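Local coordinates for cellulase IBT99 (Metagenomes, PDB 6WBT), which probably hydrolyses 6-phospho-alpha-glucosides as an NAD- and manganese-binding family 4 glycosyl hydrolase from gut microorganisms, at residues Lys218-Ser230 / Phe248-Leu262. Residues are numbered along the deposited sequence; the frame is centred on the assembly and turned at random.
Sequences KLKEHVRKYGYVS and FKNSALISSMFTDYL
Arg224 lays its extended side chain along the end of helix 251-257, its CG and CD beside Ser255 O. NE donates to Ser255 O at 3.1 Å; the N-H...O angle of 146° shows a bent bond, and NE lies above the carbonyl plane. NH2 comes to 3.3 Å from Thr259 CB, while Lys220 CG lies over one guanidinium face. Cutting the side chain back to an alanine would probably leave Ser255 O without this donor and take the guanidinium from beside Thr259 CB. Lys220, bent at chi3 (-51°), reaches the loop after helix 251-257, where NZ bonds Thr259 O (3.2 Å) and Asp260 O (3.0 Å). Thr259 OG1 bonds Glu406 of the second subunit. In the family 4 C-terminal domain, the axes of helices 218-226 and 251-257 approach to 6.8 Å at -124°, with Ala252 at the crossing: its CA lies 3.2 Å from Val223 O in a CA-H...O contact. Leu262, paired through its backbone with Phe205, sets CD2 against Lys220 CB (3.7 Å) and Val223 CB and CG2. Gly227, with positive phi, is the second residue of a type II' beta turn, Tyr226 to Val229; Tyr228 N bonds Phe248 O (3.2 Å), and Tyr228 OH bonds Pro263 O.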
ATOM      1  N   LYS A 218     -18.878 -14.418 -26.663  1.00 56.64           N
ATOM      2  CA  LYS A 218     -19.356 -15.588 -27.391  1.00 58.32           C
ATOM      3  C   LYS A 218     -19.053 -16.873 -26.630  1.00 56.42           C
ATOM      4  O   LYS A 218     -19.852 -17.817 -26.650  1.00 55.70           O
ATOM      5  CB  LYS A 218     -18.730 -15.633 -28.785  1.00 60.64           C
ATOM      6  CG  LYS A 218     -19.384 -16.630 -29.727  1.00 63.34           C
ATOM      7  CD  LYS A 218     -18.547 -16.843 -30.979  1.00 65.90           C
ATOM      8  CE  LYS A 218     -18.152 -15.522 -31.620  1.00 67.52           C
ATOM      9  NZ  LYS A 218     -19.340 -14.717 -32.015  1.00 69.73           N
ATOM     10  N   LEU A 219     -17.903 -16.928 -25.954  1.00 56.41           N
ATOM     11  CA  LEU A 219     -17.537 -18.126 -25.206  1.00 56.46           C
ATOM     12  C   LEU A 219     -18.434 -18.315 -23.990  1.00 55.50           C
ATOM     13  O   LEU A 219     -18.949 -19.414 -23.752  1.00 54.15           O
ATOM     14  CB  LEU A 219     -16.069 -18.056 -24.791  1.00 55.22           C
ATOM     15  CG  LEU A 219     -15.073 -18.508 -25.858  1.00 55.78           C
ATOM     16  CD1 LEU A 219     -13.657 -18.147 -25.456  1.00 52.12           C
ATOM     17  CD2 LEU A 219     -15.202 -20.005 -26.088  1.00 57.80           C
ATOM     18  N   LYS A 220     -18.637 -17.252 -23.208  1.00 56.72           N
ATOM     19  CA  LYS A 220     -19.484 -17.365 -22.026  1.00 60.98           C
ATOM     20  C   LYS A 220     -20.938 -17.641 -22.386  1.00 67.55           C
ATOM     21  O   LYS A 220     -21.697 -18.100 -21.527  1.00 68.64           O
ATOM     22  CB  LYS A 220     -19.369 -16.101 -21.170  1.00 61.25           C
ATOM     23  CG  LYS A 220     -19.816 -14.820 -21.852  1.00 64.08           C
ATOM     24  CD  LYS A 220     -19.038 -13.619 -21.327  1.00 64.07           C
ATOM     25  CE  LYS A 220     -19.057 -13.547 -19.811  1.00 64.28           C
ATOM     26  NZ  LYS A 220     -18.288 -12.376 -19.307  1.00 62.95           N
ATOM     27  N   GLU A 221     -21.339 -17.383 -23.632  1.00 72.51           N
ATOM     28  CA  GLU A 221     -22.665 -17.797 -24.080  1.00 74.80           C
ATOM     29  C   GLU A 221     -22.759 -19.315 -24.173  1.00 72.27           C
ATOM     30  O   GLU A 221     -23.793 -19.903 -23.832  1.00 73.40           O
ATOM     31  CB  GLU A 221     -22.986 -17.162 -25.433  1.00 79.24           C
ATOM     32  CG  GLU A 221     -24.364 -17.515 -25.962  1.00 85.34           C
ATOM     33  CD  GLU A 221     -24.405 -17.612 -27.473  1.00 90.63           C
ATOM     34  OE1 GLU A 221     -23.332 -17.782 -28.090  1.00 90.40           O
ATOM     35  OE2 GLU A 221     -25.511 -17.519 -28.044  1.00 94.26           O
ATOM     36  N   HIS A 222     -21.687 -19.965 -24.632  1.00 65.92           N
ATOM     37  CA  HIS A 222     -21.676 -21.418 -24.755  1.00 62.10           C
ATOM     38  C   HIS A 222     -21.404 -22.094 -23.418  1.00 58.74           C
ATOM     39  O   HIS A 222     -21.983 -23.146 -23.123  1.00 60.69           O
ATOM     40  CB  HIS A 222     -20.630 -21.846 -25.785  1.00 60.91           C
ATOM     41  CG  HIS A 222     -20.464 -23.329 -25.903  1.00 61.39           C
ATOM     42  ND1 HIS A 222     -21.069 -24.069 -26.895  1.00 63.57           N
ATOM     43  CD2 HIS A 222     -19.754 -24.211 -25.158  1.00 60.23           C
ATOM     44  CE1 HIS A 222     -20.742 -25.341 -26.756  1.00 64.14           C
ATOM     45  NE2 HIS A 222     -19.946 -25.455 -25.709  1.00 61.95           N
ATOM     46  N   VAL A 223     -20.523 -21.512 -22.601  1.00 53.82           N
ATOM     47  CA  VAL A 223     -20.137 -22.152 -21.347  1.00 50.23           C
ATOM     48  C   VAL A 223     -21.299 -22.157 -20.362  1.00 51.26           C
ATOM     49  O   VAL A 223     -21.477 -23.113 -19.599  1.00 51.58           O
ATOM     50  CB  VAL A 223     -18.891 -21.464 -20.762  1.00 45.41           C
ATOM     51  CG1 VAL A 223     -18.518 -22.079 -19.423  1.00 42.27           C
ATOM     52  CG2 VAL A 223     -17.728 -21.565 -21.734  1.00 44.96           C
ATOM     53  N   ARG A 224     -22.115 -21.101 -20.366  1.00 51.36           N
ATOM     54  CA  ARG A 224     -23.237 -21.026 -19.435  1.00 52.72           C
ATOM     55  C   ARG A 224     -24.280 -22.107 -19.687  1.00 56.96           C
ATOM     56  O   ARG A 224     -25.050 -22.432 -18.776  1.00 58.06           O
ATOM     57  CB  ARG A 224     -23.889 -19.645 -19.511  1.00 51.79           C
ATOM     58  CG  ARG A 224     -23.122 -18.560 -18.776  1.00 49.09           C
ATOM     59  CD  ARG A 224     -23.622 -17.180 -19.161  1.00 48.49           C
ATOM     60  NE  ARG A 224     -22.772 -16.122 -18.624  1.00 46.11           N
ATOM     61  CZ  ARG A 224     -22.814 -14.856 -19.026  1.00 46.17           C
ATOM     62  NH1 ARG A 224     -23.661 -14.488 -19.978  1.00 45.26           N
ATOM     63  NH2 ARG A 224     -22.006 -13.958 -18.482  1.00 44.70           N
ATOM     64  N   LYS A 225     -24.322 -22.677 -20.890  1.00 59.64           N
ATOM     65  CA  LYS A 225     -25.298 -23.706 -21.227  1.00 64.05           C
ATOM     66  C   LYS A 225     -24.704 -25.107 -21.278  1.00 65.21           C
ATOM     67  O   LYS A 225     -25.357 -26.064 -20.851  1.00 69.14           O
ATOM     68  CB  LYS A 225     -25.964 -23.382 -22.568  1.00 66.39           C
ATOM     69  CG  LYS A 225     -27.075 -22.347 -22.460  1.00 67.92           C
ATOM     70  CD  LYS A 225     -26.884 -21.195 -23.434  1.00 67.96           C
ATOM     71  CE  LYS A 225     -27.070 -21.636 -24.874  1.00 69.17           C
ATOM     72  NZ  LYS A 225     -27.004 -20.478 -25.810  1.00 68.38           N
ATOM     73  N   TYR A 226     -23.478 -25.258 -21.780  1.00 61.90           N
ATOM     74  CA  TYR A 226     -22.855 -26.568 -21.905  1.00 61.52           C
ATOM     75  C   TYR A 226     -21.523 -26.681 -21.177  1.00 59.96           C
ATOM     76  O   TYR A 226     -20.910 -27.755 -21.206  1.00 61.41           O
ATOM     77  CB  TYR A 226     -22.647 -26.922 -23.384  1.00 60.79           C
ATOM     78  CG  TYR A 226     -23.812 -26.569 -24.277  1.00 61.61           C
ATOM     79  CD1 TYR A 226     -24.996 -27.292 -24.227  1.00 64.09           C
ATOM     80  CD2 TYR A 226     -23.725 -25.515 -25.177  1.00 60.83           C
ATOM     81  CE1 TYR A 226     -26.063 -26.972 -25.045  1.00 66.32           C
ATOM     82  CE2 TYR A 226     -24.785 -25.189 -26.000  1.00 63.66           C
ATOM     83  CZ  TYR A 226     -25.952 -25.920 -25.930  1.00 66.39           C
ATOM     84  OH  TYR A 226     -27.010 -25.596 -26.748  1.00 68.63           O
ATOM     85  N   GLY A 227     -21.058 -25.618 -20.528  1.00 57.84           N
ATOM     86  CA  GLY A 227     -19.749 -25.674 -19.915  1.00 57.27           C
ATOM     87  C   GLY A 227     -18.651 -25.582 -20.965  1.00 57.09           C
ATOM     88  O   GLY A 227     -18.848 -25.101 -22.084  1.00 57.19           O
ATOM     89  N   TYR A 228     -17.471 -26.065 -20.581  1.00 56.72           N
ATOM     90  CA  TYR A 228     -16.325 -26.114 -21.478  1.00 55.54           C
ATOM     91  C   TYR A 228     -16.357 -27.317 -22.413  1.00 60.54           C
ATOM     92  O   TYR A 228     -15.317 -27.678 -22.978  1.00 62.09           O
ATOM     93  CB  TYR A 228     -15.026 -26.112 -20.668  1.00 50.24           C
ATOM     94  CG  TYR A 228     -14.714 -24.783 -20.018  1.00 46.31           C
ATOM     95  CD1 TYR A 228     -14.867 -23.594 -20.718  1.00 45.42           C
ATOM     96  CD2 TYR A 228     -14.272 -24.717 -18.703  1.00 46.10           C
ATOM     97  CE1 TYR A 228     -14.583 -22.375 -20.129  1.00 44.22           C
ATOM     98  CE2 TYR A 228     -13.986 -23.504 -18.105  1.00 44.60           C
ATOM     99  CZ  TYR A 228     -14.143 -22.337 -18.822  1.00 43.61           C
ATOM    100  OH  TYR A 228     -13.860 -21.127 -18.231  1.00 43.07           O
ATOM    101  N   VAL A 229     -17.518 -27.940 -22.592  1.00 63.27           N
ATOM    102  CA  VAL A 229     -17.670 -29.126 -23.425  1.00 67.88           C
ATOM    103  C   VAL A 229     -18.402 -28.738 -24.701  1.00 72.32           C
ATOM    104  O   VAL A 229     -19.487 -28.146 -24.649  1.00 70.88           O
ATOM    105  CB  VAL A 229     -18.422 -30.244 -22.682  1.00 68.66           C
ATOM    106  CG1 VAL A 229     -18.911 -31.294 -23.663  1.00 71.97           C
ATOM    107  CG2 VAL A 229     -17.523 -30.879 -21.635  1.00 68.02           C
ATOM    108  N   SER A 230     -17.806 -29.068 -25.841  1.00 78.96           N
ATOM    109  CA  SER A 230     -18.440 -28.929 -27.142  1.00 86.00           C
ATOM    110  C   SER A 230     -18.563 -30.304 -27.785  1.00 96.25           C
ATOM    111  O   SER A 230     -18.041 -31.303 -27.280  1.00 98.41           O
ATOM    112  CB  SER A 230     -17.648 -27.980 -28.050  1.00 83.56           C
ATOM    113  OG  SER A 230     -16.358 -28.498 -28.327  1.00 82.80           O
ATOM    114  N   PHE A 248     -15.686 -30.442 -16.734  1.00 87.82           N
ATOM    115  CA  PHE A 248     -15.846 -29.292 -17.620  1.00 85.74           C
ATOM    116  C   PHE A 248     -17.290 -28.805 -17.659  1.00 85.50           C
ATOM    117  O   PHE A 248     -17.530 -27.599 -17.782  1.00 83.20           O
ATOM    118  CB  PHE A 248     -15.372 -29.640 -19.030  1.00 86.54           C
ATOM    119  CG  PHE A 248     -13.880 -29.731 -19.166  1.00 86.46           C
ATOM    120  CD1 PHE A 248     -13.046 -28.982 -18.354  1.00 85.26           C
ATOM    121  CD2 PHE A 248     -13.311 -30.570 -20.111  1.00 88.55           C
ATOM    122  CE1 PHE A 248     -11.671 -29.068 -18.481  1.00 85.00           C
ATOM    123  CE2 PHE A 248     -11.941 -30.660 -20.243  1.00 88.44           C
ATOM    124  CZ  PHE A 248     -11.117 -29.908 -19.428  1.00 86.55           C
ATOM    125  N   LYS A 249     -18.256 -29.718 -17.559  1.00 87.37           N
ATOM    126  CA  LYS A 249     -19.663 -29.347 -17.644  1.00 87.23           C
ATOM    127  C   LYS A 249     -20.181 -28.681 -16.375  1.00 84.42           C
ATOM    128  O   LYS A 249     -21.262 -28.082 -16.406  1.00 84.42           O
ATOM    129  CB  LYS A 249     -20.505 -30.584 -17.970  1.00 90.88           C
ATOM    130  CG  LYS A 249     -21.855 -30.272 -18.599  1.00 92.37           C
ATOM    131  CD  LYS A 249     -22.572 -31.542 -19.028  1.00 95.56           C
ATOM    132  CE  LYS A 249     -21.810 -32.270 -20.126  1.00 95.70           C
ATOM    133  NZ  LYS A 249     -21.703 -31.456 -21.370  1.00 93.96           N
ATOM    134  N   ASN A 250     -19.443 -28.765 -15.265  1.00 82.17           N
ATOM    135  CA  ASN A 250     -19.844 -28.082 -14.042  1.00 79.02           C
ATOM    136  C   ASN A 250     -19.596 -26.581 -14.097  1.00 73.21           C
ATOM    137  O   ASN A 250     -20.144 -25.847 -13.268  1.00 72.27           O
ATOM    138  CB  ASN A 250     -19.112 -28.675 -12.835  1.00 78.54           C
ATOM    139  CG  ASN A 250     -19.949 -29.696 -12.090  1.00 79.95           C
ATOM    140  OD1 ASN A 250     -19.858 -30.895 -12.344  1.00 81.46           O
ATOM    141  ND2 ASN A 250     -20.773 -29.220 -11.163  1.00 80.19           N
ATOM    142  N   SER A 251     -18.786 -26.110 -15.048  1.00 68.74           N
ATOM    143  CA  SER A 251     -18.517 -24.683 -15.172  1.00 65.04           C
ATOM    144  C   SER A 251     -19.730 -23.892 -15.641  1.00 62.43           C
ATOM    145  O   SER A 251     -19.701 -22.657 -15.583  1.00 61.07           O
ATOM    146  CB  SER A 251     -17.349 -24.452 -16.132  1.00 65.56           C
ATOM    147  OG  SER A 251     -16.175 -25.100 -15.676  1.00 66.99           O
ATOM    148  N   ALA A 252     -20.788 -24.566 -16.101  1.00 62.83           N
ATOM    149  CA  ALA A 252     -21.985 -23.860 -16.546  1.00 61.78           C
ATOM    150  C   ALA A 252     -22.671 -23.150 -15.387  1.00 58.91           C
ATOM    151  O   ALA A 252     -23.131 -22.012 -15.532  1.00 55.96           O
ATOM    152  CB  ALA A 252     -22.946 -24.835 -17.226  1.00 63.19           C
ATOM    153  N   LEU A 253     -22.749 -23.807 -14.228  1.00 59.39           N
ATOM    154  CA  LEU A 253     -23.387 -23.189 -13.070  1.00 59.41           C
ATOM    155  C   LEU A 253     -22.565 -22.019 -12.546  1.00 58.54           C
ATOM    156  O   LEU A 253     -23.121 -20.972 -12.192  1.00 58.82           O
ATOM    157  CB  LEU A 253     -23.604 -24.227 -11.968  1.00 60.47           C
ATOM    158  CG  LEU A 253     -24.741 -25.243 -12.131  1.00 63.65           C
ATOM    159  CD1 LEU A 253     -26.036 -24.543 -12.522  1.00 63.73           C
ATOM    160  CD2 LEU A 253     -24.392 -26.346 -13.124  1.00 65.61           C
ATOM    161  N   ILE A 254     -21.241 -22.174 -12.491  1.00 57.41           N
ATOM    162  CA  ILE A 254     -20.391 -21.107 -11.970  1.00 55.15           C
ATOM    163  C   ILE A 254     -20.386 -19.913 -12.917  1.00 53.92           C
ATOM    164  O   ILE A 254     -20.436 -18.758 -12.479  1.00 52.12           O
ATOM    165  CB  ILE A 254     -18.969 -21.639 -11.713  1.00 53.95           C
ATOM    166  CG1 ILE A 254     -19.006 -22.776 -10.690  1.00 54.35           C
ATOM    167  CG2 ILE A 254     -18.057 -20.520 -11.237  1.00 52.31           C
ATOM    168  CD1 ILE A 254     -17.645 -23.345 -10.356  1.00 53.11           C
ATOM    169  N   SER A 255     -20.333 -20.169 -14.226  1.00 55.38           N
ATOM    170  CA  SER A 255     -20.345 -19.084 -15.200  1.00 54.70           C
ATOM    171  C   SER A 255     -21.709 -18.419 -15.328  1.00 54.59           C
ATOM    172  O   SER A 255     -21.801 -17.349 -15.938  1.00 53.87           O
ATOM    173  CB  SER A 255     -19.894 -19.601 -16.568  1.00 54.52           C
ATOM    174  OG  SER A 255     -20.728 -20.653 -17.017  1.00 57.24           O
ATOM    175  N   SER A 256     -22.763 -19.019 -14.774  1.00 55.72           N
ATOM    176  CA  SER A 256     -24.092 -18.422 -14.818  1.00 58.53           C
ATOM    177  C   SER A 256     -24.398 -17.581 -13.588  1.00 59.05           C
ATOM    178  O   SER A 256     -25.134 -16.591 -13.692  1.00 60.94           O
ATOM    179  CB  SER A 256     -25.157 -19.511 -14.968  1.00 60.59           C
ATOM    180  OG  SER A 256     -24.992 -20.225 -16.180  1.00 61.22           O
HETATM  181  N   MSE A 257     -23.856 -17.947 -12.432  1.00 53.81           N
HETATM  182  CA  MSE A 257     -24.103 -17.208 -11.199  1.00 54.80           C
HETATM  183  C   MSE A 257     -23.216 -15.969 -11.115  1.00 52.73           C
HETATM  184  O   MSE A 257     -23.654 -14.911 -10.667  1.00 53.21           O
HETATM  185  CB  MSE A 257     -23.873 -18.110  -9.983  1.00 55.87           C
HETATM  186  CG  MSE A 257     -24.744 -19.356  -9.970  1.00 56.55           C
HETATM  187 SE   MSE A 257     -24.256 -20.632  -8.578  0.70 54.96          SE
HETATM  188  CE  MSE A 257     -24.798 -19.605  -7.015  1.00 54.27           C
ATOM    189  N   PHE A 258     -21.968 -16.112 -11.552  1.00 49.67           N
ATOM    190  CA  PHE A 258     -20.993 -15.026 -11.559  1.00 48.69           C
ATOM    191  C   PHE A 258     -20.607 -14.760 -13.008  1.00 49.26           C
ATOM    192  O   PHE A 258     -19.898 -15.564 -13.624  1.00 49.98           O
ATOM    193  CB  PHE A 258     -19.778 -15.382 -10.704  1.00 49.25           C
ATOM    194  CG  PHE A 258     -20.134 -16.013  -9.386  1.00 50.17           C
ATOM    195  CD1 PHE A 258     -20.628 -15.246  -8.345  1.00 50.78           C
ATOM    196  CD2 PHE A 258     -19.982 -17.377  -9.193  1.00 50.21           C
ATOM    197  CE1 PHE A 258     -20.962 -15.825  -7.134  1.00 49.96           C
ATOM    198  CE2 PHE A 258     -20.313 -17.962  -7.984  1.00 50.77           C
ATOM    199  CZ  PHE A 258     -20.803 -17.185  -6.953  1.00 50.20           C
ATOM    200  N   THR A 259     -21.070 -13.633 -13.547  1.00 50.41           N
ATOM    201  CA  THR A 259     -21.041 -13.372 -14.979  1.00 50.69           C
ATOM    202  C   THR A 259     -19.900 -12.456 -15.409  1.00 51.39           C
ATOM    203  O   THR A 259     -19.863 -12.040 -16.571  1.00 55.50           O
ATOM    204  CB  THR A 259     -22.375 -12.770 -15.425  1.00 50.43           C
ATOM    205  OG1 THR A 259     -22.568 -11.506 -14.777  1.00 47.46           O
ATOM    206  CG2 THR A 259     -23.523 -13.699 -15.061  1.00 51.32           C
ATOM    207  N   ASP A 260     -18.972 -12.131 -14.508  1.00 48.21           N
ATOM    208  CA  ASP A 260     -17.875 -11.241 -14.877  1.00 45.41           C
ATOM    209  C   ASP A 260     -16.884 -11.941 -15.798  1.00 43.44           C
ATOM    210  O   ASP A 260     -16.623 -11.482 -16.916  1.00 42.95           O
ATOM    211  CB  ASP A 260     -17.170 -10.724 -13.621  1.00 46.60           C
ATOM    212  CG  ASP A 260     -18.024  -9.758 -12.826  1.00 49.37           C
ATOM    213  OD1 ASP A 260     -18.656  -8.873 -13.441  1.00 50.56           O
ATOM    214  OD2 ASP A 260     -18.064  -9.884 -11.584  1.00 50.50           O
ATOM    215  N   TYR A 261     -16.319 -13.058 -15.346  1.00 43.25           N
ATOM    216  CA  TYR A 261     -15.249 -13.739 -16.057  1.00 43.53           C
ATOM    217  C   TYR A 261     -15.624 -15.197 -16.288  1.00 45.08           C
ATOM    218  O   TYR A 261     -16.569 -15.725 -15.697  1.00 48.14           O
ATOM    219  CB  TYR A 261     -13.927 -13.657 -15.279  1.00 42.31           C
ATOM    220  CG  TYR A 261     -13.629 -12.289 -14.706  1.00 40.69           C
ATOM    221  CD1 TYR A 261     -13.711 -11.149 -15.494  1.00 40.17           C
ATOM    222  CD2 TYR A 261     -13.274 -12.138 -13.372  1.00 39.71           C
ATOM    223  CE1 TYR A 261     -13.443  -9.897 -14.972  1.00 39.72           C
ATOM    224  CE2 TYR A 261     -13.004 -10.891 -12.841  1.00 39.74           C
ATOM    225  CZ  TYR A 261     -13.091  -9.775 -13.645  1.00 40.55           C
ATOM    226  OH  TYR A 261     -12.822  -8.531 -13.119  1.00 42.69           O
ATOM    227  N   LEU A 262     -14.865 -15.844 -17.167  1.00 43.97           N
ATOM    228  CA  LEU A 262     -14.976 -17.286 -17.346  1.00 46.20           C
ATOM    229  C   LEU A 262     -14.130 -17.985 -16.289  1.00 48.77           C
ATOM    230  O   LEU A 262     -12.921 -17.741 -16.218  1.00 48.46           O
ATOM    231  CB  LEU A 262     -14.524 -17.690 -18.742  1.00 44.96           C
ATOM    232  CG  LEU A 262     -15.520 -17.384 -19.861  1.00 45.04           C
ATOM    233  CD1 LEU A 262     -14.882 -17.586 -21.224  1.00 47.78           C
ATOM    234  CD2 LEU A 262     -16.754 -18.260 -19.711  1.00 43.15           C
TER